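Local coordinates for rRNA N-glycosidase (Bougainvillea spectabilis, PDB 3CTK), which belongs to the plant ribosome-inactivating proteins, folding as a single chain in which a mixed six-stranded sheet packs against a cluster of helices, at residues L34-Q39 with A204-S209; V50-T55 with F137-I142; E173-D178 with K186-V191; E195-D200 with L219-P224. All coordinates share one frame; numbering follows the deposited sequence. Where two conformers were deposited one is given.

Interaction 2 lies across the chain's centre from interactions 1 and 4, and is the purely apolar meeting of a sheet with a helix. Interactions 1 and 4 use different faces of helix 198-208: loop 34-39, through buried Leu34 and Val36, meets one, the hairpin strand of 219-224 another, and the two contacts touch through Ala204 and Leu219. Interaction 3 lies at the start of helix 189-196 and interaction 4 just beyond its end, at Asn197; Phe189 and Lys190 pack on Ile222 to Pro224. Interaction 3 differs in chemistry, joining a glutamate to a helix start through water. Interactions 1, 2 and 3 are buried, whereas interaction 4 is partly so and reaches the surface at Asp200.

Interaction 1 (L34-Q39 with A204-S209); sequences LPVTLQ and AIHKSS
Val36 meets the imidazole of His206 edge-on, with CG1 lying in the plane of the ring and 3.9 Å from both His206 NE2 and His206 CE1. Valine and histidine point at each other across the gap, and the second methyl, Val36 CG2, lies 4.1 Å from His206 NE2, so both methyls bear on the NE2 corner. Val36 places CG1 opposite its own backbone N (chi1 -179°), which spreads both methyls toward the helix. The other ring nitrogen, His206 ND1, makes a weak hydrogen bond to Ser202 O, one turn back in the helix, which may help to fix the ring's rotation. Two residues earlier in the loop and one earlier in the helix, Leu34 CD1 and Ile205 CD1 meet methyl to methyl at 4.3 Å, each at the end of an extended branch. The helix is finishing here, and Ser208 OG turns back to donate to Ile205 O at 2.7 Å, 21° off the carbonyl plane. The Cys32-Cys212 disulfide ties the chain just before the loop to the chain just after the helix. Val31 touches both Val36 and Ser209, and Pro35 and Thr37 bond through their backbones to Leu244 near the C-terminus. Helix 198-208 thus receives loop 34-39 on one face, while Ala204 turns another to Ile215 and Leu219 of strand 214-222.

Interaction 2 (V50-T55 with F137-I142); sequences VDITTT and FSIEAI
Ile139 supplies the whole helix side of the apolar contact, meeting Ile52 on the strand and Thr54 just beyond its end. Its CD1 lies 3.8 Å from Ile52 CG2, the two isoleucines crossing at a slant. Its other branch, Ile139 CG2, sits 3.8 Å from Thr54 CG2, and the latter methyl also touches Ile139 CB at 4.0 Å, the two side chains running antiparallel alongside one another. Phe155 of helix 149-168 and Val60 of the next strand also pack on Ile139, while Val159 covers Ile52. This is helix 132-142 laid against strand 47-53, the second strand of the mixed six-stranded sheet in this ribosome-inactivating fold. Ile52 and Thr54 direct their side chains to the helix, and Thr53 between them points away, the alternation of the strand carrying on to Thr54.

The polar groups work around the apolar patch. With chi1 at 64°, Thr54 holds its hydroxyl between the backbone N and the carbonyl carbon, leaving the methyl for Ile139; OG1 is hydrogen-bonded to Ser56 OG and Lys58 N. Glu140 serves the same turn, its OE1 hydrogen-bonded to Ser56 OG and its OE2 in a salt bridge with Lys58, and Thr55 OG1 pairs with Glu136.

Interaction 3 (E173-D178 with K186-V191); sequences ETEVVD and KPNFKV
Glu175 OE1 is gripped by two groups: Arg179 NE one turn on, in a salt bridge, and a water that donates to it at 2.9 Å. That water in turn accepts from Asn188 N at 3.0 Å, so the carboxylate of helix 170-180 is bridged to the N-cap residue of helix 189-196. Helices 170-180 and 189-196 follow one another in the ribosome-inactivating fold, joined by a short connection. Direct contact between the polar ends is poorer: Asn188 ND2 lies 3.5 Å from Glu175 OE1 at an angle unsuited to a hydrogen bond, the two flat groups are turned 45° apart, and ND2 is instead hydrogen-bonded to Tyr171 OH. Arg179 and the nearby helix start would both probably favour a charged Glu175. Its side chain bends at chi2 (-61°), which lifts the carboxylate toward Asn188 and leaves the aliphatic part below to Val191. There Glu175 CG and Val191 CG2 touch at 3.9 Å, the methyl lying against the methylene. Tyr171 and Ile172 from the same helix as Glu175 also pack on Val191. On the cap itself, the first torsion of Asn188 brings the amide oxygen over the first turn. Asn188 OD1 accepts a weak bond from Lys190 N and a nearly straight one from Val191 N at 2.9 Å, with an N-H...O angle of 165°.

Interaction 4 (E195-D200 with L219-P224); sequences ENNWGD and LQLISP
Leu219 and Asp200 make the closer part of this contact: Leu219 CD2 rests on the backbone carbonyl of Asp200, 3.8 Å from Asp200 O and 4.1 Å from Asp200 C. The leucine gets there with CG set opposite its own carbonyl carbon (chi1 -71°), which carries the methyls in toward the helix. Leu221 follows two residues along the strand and comes up to Asn197, with Leu221 CD2 4.3 Å from Asn197 CG, a looser touch. Both leucines are buried, and Val231 of the partner strand packs on each of them. Strands 214-222 and 228-233 form an antiparallel beta hairpin, with backbone hydrogen bonds between Leu219 and Val231 and between Leu221 and Trp229. This hairpin lies over the junction where helix 189-196 gives way to helix 198-208, and Asn197 stands there at the N-cap position of the second helix. Asn193 of the earlier helix touches Leu221 and Ile222.

The solvent side is looser. Asp200 is exposed, and its side chain stays 4.7 Å from the strand at its nearest, so its backbone does the touching. Gln220, between the two leucines, is also exposed and runs its amide end away from the helix.

Interaction 1 (L34-Q39 with A204-S209)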
loop_
_atom_site.group_PDB
_atom_site.type_symbol
_atom_site.label_atom_id
_atom_site.label_comp_id
_atom_site.label_asym_id
_atom_site.label_seq_id
_atom_site.Cartn_x
_atom_site.Cartn_y
_atom_site.Cartn_z
ATOM N N LEU A 34 15.390 6.958 9.821
ATOM C CA LEU A 34 14.270 6.291 9.159
ATOM C C LEU A 34 14.420 6.389 7.640
ATOM O O LEU A 34 14.952 7.373 7.121
ATOM C CB LEU A 34 12.947 6.943 9.573
ATOM C CG LEU A 34 12.499 6.788 11.026
ATOM C CD1 LEU A 34 11.329 7.725 11.300
ATOM C CD2 LEU A 34 12.100 5.345 11.289
ATOM N N PRO A 35 13.961 5.361 6.908
ATOM C CA PRO A 35 14.035 5.329 5.444
ATOM C C PRO A 35 13.120 6.414 4.867
ATOM O O PRO A 35 12.145 6.811 5.509
ATOM C CB PRO A 35 13.543 3.920 5.100
ATOM C CG PRO A 35 13.783 3.139 6.371
ATOM C CD PRO A 35 13.373 4.117 7.423
ATOM N N VAL A 36 13.439 6.890 3.664
ATOM C CA VAL A 36 12.653 7.932 3.006
ATOM C C VAL A 36 12.568 7.635 1.507
ATOM O O VAL A 36 13.529 7.136 0.917
ATOM C CB VAL A 36 13.314 9.328 3.202
ATOM C CG1 VAL A 36 12.470 10.412 2.532
ATOM C CG2 VAL A 36 13.492 9.621 4.685
ATOM N N THR A 37 11.422 7.920 0.894
ATOM C CA THR A 37 11.265 7.687 -0.543
ATOM C C THR A 37 11.836 8.871 -1.326
ATOM O O THR A 37 12.124 9.922 -0.754
ATOM C CB THR A 37 9.774 7.525 -0.962
ATOM O OG1 THR A 37 9.072 8.751 -0.728
ATOM C CG2 THR A 37 9.104 6.403 -0.178
ATOM N N LEU A 38 12.011 8.687 -2.633
ATOM C CA LEU A 38 12.509 9.749 -3.510
ATOM C C LEU A 38 11.311 10.409 -4.194
ATOM O O LEU A 38 10.383 9.719 -4.612
ATOM C CB LEU A 38 13.427 9.174 -4.592
ATOM C CG LEU A 38 14.911 8.970 -4.307
ATOM C CD1 LEU A 38 15.582 8.374 -5.538
ATOM C CD2 LEU A 38 15.547 10.303 -3.955
ATOM N N GLN A 39 11.333 11.735 -4.318
ATOM C CA GLN A 39 10.233 12.450 -4.963
ATOM C C GLN A 39 10.221 12.217 -6.471
ATOM O O GLN A 39 9.158 12.104 -7.074
ATOM C CB GLN A 39 10.323 13.949 -4.677
ATOM C CG GLN A 39 9.204 14.753 -5.330
ATOM C CD GLN A 39 9.188 16.200 -4.883
ATOM O OE1 GLN A 39 10.222 16.769 -4.549
ATOM N NE2 GLN A 39 8.008 16.807 -4.892
ATOM N N ALA A 204 6.286 16.330 9.195
ATOM C CA ALA A 204 6.547 16.722 10.578
ATOM C C ALA A 204 7.898 16.189 11.047
ATOM O O ALA A 204 8.657 16.887 11.720
ATOM C CB ALA A 204 5.445 16.199 11.484
ATOM N N ILE A 205 8.189 14.940 10.703
ATOM C CA ILE A 205 9.455 14.344 11.103
ATOM C C ILE A 205 10.603 15.034 10.376
ATOM O O ILE A 205 11.650 15.289 10.964
ATOM C CB ILE A 205 9.452 12.819 10.839
ATOM C CG1 ILE A 205 8.392 12.166 11.737
ATOM C CG2 ILE A 205 10.840 12.223 11.134
ATOM C CD1 ILE A 205 8.202 10.669 11.528
ATOM N N HIS A 206 10.406 15.360 9.101
ATOM C CA HIS A 206 11.448 16.052 8.346
ATOM C C HIS A 206 11.741 17.417 8.960
ATOM O O HIS A 206 12.896 17.837 9.055
ATOM C CB HIS A 206 11.028 16.249 6.892
ATOM C CG HIS A 206 11.365 15.092 6.006
ATOM N ND1 HIS A 206 10.407 14.272 5.450
ATOM C CD2 HIS A 206 12.558 14.633 5.563
ATOM C CE1 HIS A 206 10.997 13.358 4.701
ATOM N NE2 HIS A 206 12.301 13.556 4.751
ATOM N N LYS A 207 10.689 18.113 9.370
ATOM C CA LYS A 207 10.846 19.437 9.963
ATOM C C LYS A 207 11.599 19.381 11.292
ATOM O O LYS A 207 12.281 20.337 11.664
ATOM C CB LYS A 207 9.471 20.085 10.172
ATOM C CG LYS A 207 9.536 21.506 10.713
ATOM C CD LYS A 207 8.145 22.084 10.945
ATOM C CE LYS A 207 8.228 23.475 11.551
ATOM N NZ LYS A 207 6.885 24.014 11.903
ATOM N N SER A 208 11.484 18.261 11.998
ATOM C CA SER A 208 12.148 18.098 13.290
ATOM C C SER A 208 13.643 17.816 13.148
ATOM O O SER A 208 14.391 17.941 14.113
ATOM C CB SER A 208 11.512 16.954 14.086
ATOM O OG SER A 208 11.955 15.687 13.620
ATOM N N SER A 209 14.067 17.427 11.950
ATOM C CA SER A 209 15.474 17.122 11.708
ATOM C C SER A 209 16.279 18.416 11.689
ATOM O O SER A 209 15.773 19.464 11.275
ATOM C CB SER A 209 15.639 16.375 10.380
ATOM O OG SER A 209 15.300 17.195 9.276
#

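Interaction 2 (V50-T55 with F137-I142)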
loop_
_atom_site.group_PDB
_atom_site.type_symbol
_atom_site.label_atom_id
_atom_site.label_comp_id
_atom_site.label_asym_id
_atom_site.label_seq_id
_atom_site.Cartn_x
_atom_site.Cartn_y
_atom_site.Cartn_z
ATOM N N VAL A 50 4.848 -6.243 -7.255
ATOM C CA VAL A 50 4.544 -7.142 -6.149
ATOM C C VAL A 50 3.706 -8.307 -6.668
ATOM O O VAL A 50 2.536 -8.138 -7.007
ATOM C CB VAL A 50 3.762 -6.400 -5.040
ATOM C CG1 VAL A 50 3.359 -7.372 -3.933
ATOM C CG2 VAL A 50 4.619 -5.277 -4.470
ATOM N N ASP A 51 4.319 -9.485 -6.737
ATOM C CA ASP A 51 3.645 -10.689 -7.219
ATOM C C ASP A 51 2.947 -11.418 -6.079
ATOM O O ASP A 51 3.604 -11.970 -5.193
ATOM C CB ASP A 51 4.657 -11.635 -7.874
ATOM C CG ASP A 51 5.067 -11.188 -9.262
ATOM O OD1 ASP A 51 4.801 -10.021 -9.624
ATOM O OD2 ASP A 51 5.666 -12.008 -9.991
ATOM N N ILE A 52 1.619 -11.420 -6.107
ATOM C CA ILE A 52 0.832 -12.089 -5.075
ATOM C C ILE A 52 0.188 -13.326 -5.678
ATOM O O ILE A 52 -0.567 -13.230 -6.649
ATOM C CB ILE A 52 -0.273 -11.167 -4.533
ATOM C CG1 ILE A 52 0.353 -9.869 -4.014
ATOM C CG2 ILE A 52 -1.052 -11.875 -3.420
ATOM C CD1 ILE A 52 -0.663 -8.798 -3.672
ATOM N N THR A 53 0.491 -14.488 -5.102
ATOM C CA THR A 53 -0.046 -15.753 -5.594
ATOM C C THR A 53 -0.964 -16.403 -4.561
ATOM O O THR A 53 -0.624 -16.488 -3.384
ATOM C CB THR A 53 1.091 -16.736 -5.932
ATOM O OG1 THR A 53 1.989 -16.125 -6.869
ATOM C CG2 THR A 53 0.526 -18.014 -6.541
ATOM N N THR A 54 -2.123 -16.867 -5.017
ATOM C CA THR A 54 -3.105 -17.508 -4.143
ATOM C C THR A 54 -2.816 -18.999 -3.982
ATOM O O THR A 54 -2.008 -19.563 -4.717
ATOM C CB THR A 54 -4.525 -17.377 -4.723
ATOM O OG1 THR A 54 -4.597 -18.082 -5.970
ATOM C CG2 THR A 54 -4.874 -15.911 -4.951
ATOM N N THR A 55 -3.475 -19.639 -3.021
ATOM C CA THR A 55 -3.280 -21.071 -2.830
ATOM C C THR A 55 -3.912 -21.796 -4.019
ATOM O O THR A 55 -3.628 -22.969 -4.263
ATOM C CB THR A 55 -3.935 -21.585 -1.521
ATOM O OG1 THR A 55 -5.342 -21.315 -1.544
ATOM C CG2 THR A 55 -3.304 -20.913 -0.311
ATOM N N PHE A 137 -9.562 -14.250 -1.466
ATOM C CA PHE A 137 -10.946 -14.274 -1.930
ATOM C C PHE A 137 -11.200 -13.155 -2.942
ATOM O O PHE A 137 -11.873 -13.366 -3.956
ATOM C CB PHE A 137 -11.909 -14.111 -0.752
ATOM C CG PHE A 137 -13.357 -14.229 -1.138
ATOM C CD1 PHE A 137 -13.985 -15.470 -1.164
ATOM C CD2 PHE A 137 -14.084 -13.103 -1.508
ATOM C CE1 PHE A 137 -15.319 -15.587 -1.553
ATOM C CE2 PHE A 137 -15.418 -13.211 -1.902
ATOM C CZ PHE A 137 -16.035 -14.456 -1.923
ATOM N N SER A 138 -10.670 -11.966 -2.669
ATOM C CA SER A 138 -10.867 -10.837 -3.574
ATOM C C SER A 138 -10.158 -11.064 -4.907
ATOM O O SER A 138 -10.633 -10.614 -5.950
ATOM C CB SER A 138 -10.385 -9.530 -2.930
ATOM O OG SER A 138 -8.976 -9.508 -2.776
ATOM N N ILE A 139 -9.025 -11.764 -4.876
ATOM C CA ILE A 139 -8.292 -12.053 -6.106
ATOM C C ILE A 139 -9.085 -13.074 -6.923
ATOM O O ILE A 139 -9.217 -12.951 -8.140
ATOM C CB ILE A 139 -6.876 -12.604 -5.792
ATOM C CG1 ILE A 139 -6.044 -11.507 -5.121
ATOM C CG2 ILE A 139 -6.198 -13.100 -7.069
ATOM C CD1 ILE A 139 -4.650 -11.940 -4.696
ATOM N N GLU A 140 -9.622 -14.080 -6.244
ATOM C CA GLU A 140 -10.419 -15.111 -6.903
ATOM C C GLU A 140 -11.658 -14.522 -7.567
ATOM O O GLU A 140 -12.139 -15.035 -8.577
ATOM C CB GLU A 140 -10.861 -16.162 -5.883
ATOM C CG GLU A 140 -9.846 -17.251 -5.636
ATOM C CD GLU A 140 -9.818 -18.263 -6.758
ATOM O OE1 GLU A 140 -9.006 -19.206 -6.686
ATOM O OE2 GLU A 140 -10.610 -18.120 -7.713
ATOM N N ALA A 141 -12.172 -13.440 -6.998
ATOM C CA ALA A 141 -13.374 -12.809 -7.526
ATOM C C ALA A 141 -13.170 -12.008 -8.810
ATOM O O ALA A 141 -14.127 -11.783 -9.551
ATOM C CB ALA A 141 -13.997 -11.917 -6.455
ATOM N N ILE A 142 -11.935 -11.590 -9.079
ATOM C CA ILE A 142 -11.655 -10.785 -10.268
ATOM C C ILE A 142 -10.714 -11.425 -11.283
ATOM O O ILE A 142 -10.757 -11.096 -12.466
ATOM C CB ILE A 142 -11.039 -9.425 -9.880
ATOM C CG1 ILE A 142 -9.650 -9.643 -9.267
ATOM C CG2 ILE A 142 -11.957 -8.694 -8.911
ATOM C CD1 ILE A 142 -8.904 -8.362 -8.931
#

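Interaction 3 (E173-D178 with K186-V191)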
loop_
_atom_site.group_PDB
_atom_site.type_symbol
_atom_site.label_atom_id
_atom_site.label_comp_id
_atom_site.label_asym_id
_atom_site.label_seq_id
_atom_site.Cartn_x
_atom_site.Cartn_y
_atom_site.Cartn_z
ATOM N N GLU A 173 1.759 -3.027 9.824
ATOM C CA GLU A 173 2.365 -4.319 9.521
ATOM C C GLU A 173 2.118 -5.265 10.698
ATOM O O GLU A 173 1.786 -6.441 10.511
ATOM C CB GLU A 173 3.874 -4.177 9.303
ATOM C CG GLU A 173 4.558 -5.502 8.988
ATOM C CD GLU A 173 6.065 -5.444 9.121
ATOM O OE1 GLU A 173 6.612 -4.354 9.413
ATOM O OE2 GLU A 173 6.707 -6.500 8.934
ATOM N N THR A 174 2.266 -4.748 11.915
ATOM C CA THR A 174 2.067 -5.575 13.099
ATOM C C THR A 174 0.618 -6.018 13.265
ATOM O O THR A 174 0.360 -7.130 13.722
ATOM C CB THR A 174 2.549 -4.855 14.373
ATOM O OG1 THR A 174 3.957 -4.609 14.268
ATOM C CG2 THR A 174 2.301 -5.714 15.602
ATOM N N GLU A 175 -0.330 -5.161 12.891
ATOM C CA GLU A 175 -1.741 -5.535 12.994
ATOM C C GLU A 175 -2.011 -6.719 12.073
ATOM O O GLU A 175 -2.705 -7.667 12.448
ATOM C CB GLU A 175 -2.654 -4.363 12.603
ATOM C CG GLU A 175 -2.739 -3.262 13.647
ATOM C CD GLU A 175 -3.305 -3.759 14.966
ATOM O OE1 GLU A 175 -4.510 -4.094 15.016
ATOM O OE2 GLU A 175 -2.540 -3.823 15.950
ATOM N N VAL A 176 -1.457 -6.671 10.865
ATOM C CA VAL A 176 -1.661 -7.761 9.920
ATOM C C VAL A 176 -1.009 -9.041 10.432
ATOM O O VAL A 176 -1.591 -10.119 10.339
ATOM C CB VAL A 176 -1.100 -7.409 8.519
ATOM C CG1 VAL A 176 -1.195 -8.621 7.592
ATOM C CG2 VAL A 176 -1.889 -6.247 7.931
ATOM N N VAL A 177 0.197 -8.925 10.982
ATOM C CA VAL A 177 0.901 -10.089 11.513
ATOM C C VAL A 177 0.134 -10.735 12.669
ATOM O O VAL A 177 -0.001 -11.961 12.725
ATOM C CB VAL A 177 2.318 -9.713 12.011
ATOM C CG1 VAL A 177 2.937 -10.883 12.770
ATOM C CG2 VAL A 177 3.201 -9.343 10.825
ATOM N N ASP A 178 -0.367 -9.911 13.586
ATOM C CA ASP A 178 -1.107 -10.409 14.748
ATOM C C ASP A 178 -2.539 -10.859 14.476
ATOM O O ASP A 178 -3.034 -11.785 15.130
ATOM C CB ASP A 178 -1.172 -9.345 15.848
ATOM C CG ASP A 178 0.176 -9.025 16.442
ATOM O OD1 ASP A 178 1.127 -9.806 16.233
ATOM O OD2 ASP A 178 0.277 -7.988 17.134
ATOM N N LYS A 186 -10.926 -6.105 10.888
ATOM C CA LYS A 186 -11.294 -4.824 10.309
ATOM C C LYS A 186 -10.333 -3.837 10.957
ATOM O O LYS A 186 -10.109 -3.885 12.165
ATOM C CB LYS A 186 -12.749 -4.484 10.632
ATOM C CG LYS A 186 -13.734 -5.385 9.907
ATOM C CD LYS A 186 -15.143 -5.248 10.449
ATOM C CE LYS A 186 -16.051 -6.311 9.846
ATOM N NZ LYS A 186 -17.400 -6.316 10.473
ATOM N N PRO A 187 -9.737 -2.943 10.156
ATOM C CA PRO A 187 -8.779 -1.941 10.647
ATOM C C PRO A 187 -9.336 -1.021 11.726
ATOM O O PRO A 187 -10.407 -0.432 11.557
ATOM C CB PRO A 187 -8.384 -1.199 9.373
ATOM C CG PRO A 187 -9.634 -1.278 8.540
ATOM C CD PRO A 187 -10.061 -2.711 8.738
ATOM N N ASN A 188 -8.605 -0.896 12.836
ATOM C CA ASN A 188 -9.056 -0.053 13.933
ATOM C C ASN A 188 -8.849 1.432 13.658
ATOM O O ASN A 188 -8.316 1.813 12.615
ATOM C CB ASN A 188 -8.390 -0.460 15.268
ATOM C CG ASN A 188 -6.882 -0.234 15.294
ATOM O OD1 ASN A 188 -6.375 0.766 14.787
ATOM N ND2 ASN A 188 -6.161 -1.159 15.923
ATOM N N PHE A 189 -9.288 2.267 14.596
ATOM C CA PHE A 189 -9.190 3.714 14.452
ATOM C C PHE A 189 -7.787 4.235 14.174
ATOM O O PHE A 189 -7.628 5.194 13.421
ATOM C CB PHE A 189 -9.748 4.407 15.698
ATOM C CG PHE A 189 -11.158 4.009 16.031
ATOM C CD1 PHE A 189 -11.416 3.085 17.038
ATOM C CD2 PHE A 189 -12.228 4.553 15.330
ATOM C CE1 PHE A 189 -12.724 2.706 17.341
ATOM C CE2 PHE A 189 -13.541 4.180 15.626
ATOM C CZ PHE A 189 -13.787 3.256 16.633
ATOM N N LYS A 190 -6.777 3.618 14.783
ATOM C CA LYS A 190 -5.400 4.058 14.577
ATOM C C LYS A 190 -4.898 3.699 13.185
ATOM O O LYS A 190 -4.238 4.508 12.527
ATOM C CB LYS A 190 -4.466 3.460 15.638
ATOM C CG LYS A 190 -3.004 3.864 15.447
ATOM C CD LYS A 190 -2.138 3.564 16.670
ATOM C CE LYS A 190 -0.678 3.934 16.395
ATOM N NZ LYS A 190 0.192 3.814 17.600
ATOM N N VAL A 191 -5.199 2.485 12.739
ATOM C CA VAL A 191 -4.781 2.058 11.407
ATOM C C VAL A 191 -5.302 3.066 10.382
ATOM O O VAL A 191 -4.545 3.584 9.561
ATOM C CB VAL A 191 -5.332 0.659 11.071
ATOM C CG1 VAL A 191 -5.032 0.316 9.616
ATOM C CG2 VAL A 191 -4.704 -0.380 11.994
HETATM O O HOH W 1 -6.739 -3.186 13.407
#

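Interaction 4 (E195-D200 with L219-P224)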
loop_
_atom_site.group_PDB
_atom_site.type_symbol
_atom_site.label_atom_id
_atom_site.label_comp_id
_atom_site.label_asym_id
_atom_site.label_seq_id
_atom_site.Cartn_x
_atom_site.Cartn_y
_atom_site.Cartn_z
ATOM N N GLU A 195 -3.203 5.876 7.985
ATOM C CA GLU A 195 -3.385 5.837 6.537
ATOM C C GLU A 195 -3.744 7.223 5.999
ATOM O O GLU A 195 -3.283 7.623 4.928
ATOM C CB GLU A 195 -4.498 4.847 6.161
ATOM C CG GLU A 195 -4.156 3.382 6.410
ATOM C CD GLU A 195 -5.303 2.447 6.052
ATOM O OE1 GLU A 195 -6.356 2.946 5.594
ATOM O OE2 GLU A 195 -5.153 1.215 6.230
ATOM N N ASN A 196 -4.562 7.955 6.747
ATOM C CA ASN A 196 -4.984 9.286 6.327
ATOM C C ASN A 196 -3.945 10.378 6.549
ATOM O O ASN A 196 -4.115 11.491 6.048
ATOM C CB ASN A 196 -6.265 9.713 7.058
ATOM C CG ASN A 196 -7.433 8.775 6.814
ATOM O OD1 ASN A 196 -7.555 8.171 5.749
ATOM N ND2 ASN A 196 -8.314 8.666 7.804
ATOM N N ASN A 197 -2.877 10.077 7.286
ATOM C CA ASN A 197 -1.874 11.097 7.587
ATOM C C ASN A 197 -0.411 10.806 7.267
ATOM O O ASN A 197 0.478 11.446 7.830
ATOM C CB ASN A 197 -1.963 11.487 9.067
ATOM C CG ASN A 197 -3.258 12.184 9.411
ATOM O OD1 ASN A 197 -4.221 11.556 9.856
ATOM N ND2 ASN A 197 -3.295 13.490 9.198
ATOM N N TRP A 198 -0.144 9.873 6.362
ATOM C CA TRP A 198 1.245 9.554 6.037
ATOM C C TRP A 198 2.053 10.778 5.612
ATOM O O TRP A 198 3.164 10.997 6.102
ATOM C CB TRP A 198 1.299 8.503 4.933
ATOM C CG TRP A 198 2.689 8.065 4.592
ATOM C CD1 TRP A 198 3.599 7.495 5.436
ATOM C CD2 TRP A 198 3.307 8.109 3.303
ATOM N NE1 TRP A 198 4.745 7.173 4.751
ATOM C CE2 TRP A 198 4.594 7.540 3.438
ATOM C CE3 TRP A 198 2.900 8.572 2.043
ATOM C CZ2 TRP A 198 5.478 7.417 2.360
ATOM C CZ3 TRP A 198 3.778 8.450 0.970
ATOM C CH2 TRP A 198 5.053 7.876 1.138
ATOM N N GLY A 199 1.499 11.566 4.694
ATOM C CA GLY A 199 2.187 12.751 4.220
ATOM C C GLY A 199 2.495 13.752 5.317
ATOM O O GLY A 199 3.624 14.235 5.421
ATOM N N ASP A 200 1.496 14.067 6.138
ATOM C CA ASP A 200 1.678 15.020 7.228
ATOM C C ASP A 200 2.652 14.538 8.296
ATOM O O ASP A 200 3.444 15.324 8.818
ATOM C CB ASP A 200 0.333 15.356 7.877
ATOM C CG ASP A 200 -0.545 16.212 6.983
ATOM O OD1 ASP A 200 -0.011 16.812 6.025
ATOM O OD2 ASP A 200 -1.762 16.300 7.247
ATOM N N LEU A 219 1.434 16.843 16.023
ATOM C CA LEU A 219 0.585 16.030 15.155
ATOM C C LEU A 219 -0.632 15.622 15.975
ATOM O O LEU A 219 -0.492 15.124 17.091
ATOM C CB LEU A 219 1.325 14.775 14.702
ATOM C CG LEU A 219 2.467 14.965 13.702
ATOM C CD1 LEU A 219 3.350 13.725 13.713
ATOM C CD2 LEU A 219 1.900 15.220 12.307
ATOM N N GLN A 220 -1.821 15.845 15.427
ATOM C CA GLN A 220 -3.057 15.495 16.119
ATOM C C GLN A 220 -3.523 14.157 15.557
ATOM O O GLN A 220 -4.249 14.112 14.565
ATOM C CB GLN A 220 -4.115 16.575 15.873
ATOM C CG GLN A 220 -3.586 17.995 16.036
ATOM C CD GLN A 220 -3.155 18.307 17.456
ATOM O OE1 GLN A 220 -2.300 19.167 17.684
ATOM N NE2 GLN A 220 -3.755 17.623 18.418
ATOM N N LEU A 221 -3.098 13.071 16.198
ATOM C CA LEU A 221 -3.440 11.729 15.745
ATOM C C LEU A 221 -4.508 11.044 16.600
ATOM O O LEU A 221 -5.084 11.662 17.499
ATOM C CB LEU A 221 -2.163 10.880 15.682
ATOM C CG LEU A 221 -1.073 11.524 14.807
ATOM C CD1 LEU A 221 0.184 10.661 14.794
ATOM C CD2 LEU A 221 -1.605 11.711 13.390
ATOM N N ILE A 222 -4.769 9.772 16.307
ATOM C CA ILE A 222 -5.789 8.997 17.013
ATOM C C ILE A 222 -5.275 7.636 17.485
ATOM O O ILE A 222 -4.561 6.945 16.756
ATOM C CB ILE A 222 -7.015 8.782 16.097
ATOM C CG1 ILE A 222 -7.561 10.143 15.655
ATOM C CG2 ILE A 222 -8.087 7.970 16.821
ATOM C CD1 ILE A 222 -8.621 10.074 14.574
ATOM N N SER A 223 -5.652 7.254 18.705
ATOM C CA SER A 223 -5.231 5.981 19.291
ATOM C C SER A 223 -6.103 4.822 18.817
ATOM O O SER A 223 -7.142 5.028 18.189
ATOM C CB SER A 223 -5.305 6.053 20.817
ATOM O OG SER A 223 -6.651 5.949 21.248
ATOM N N PRO A 224 -5.694 3.579 19.123
ATOM C CA PRO A 224 -6.459 2.393 18.717
ATOM C C PRO A 224 -7.904 2.386 19.225
ATOM O O PRO A 224 -8.781 1.758 18.623
ATOM C CB PRO A 224 -5.642 1.243 19.297
ATOM C CG PRO A 224 -4.239 1.772 19.232
ATOM C CD PRO A 224 -4.408 3.188 19.729
#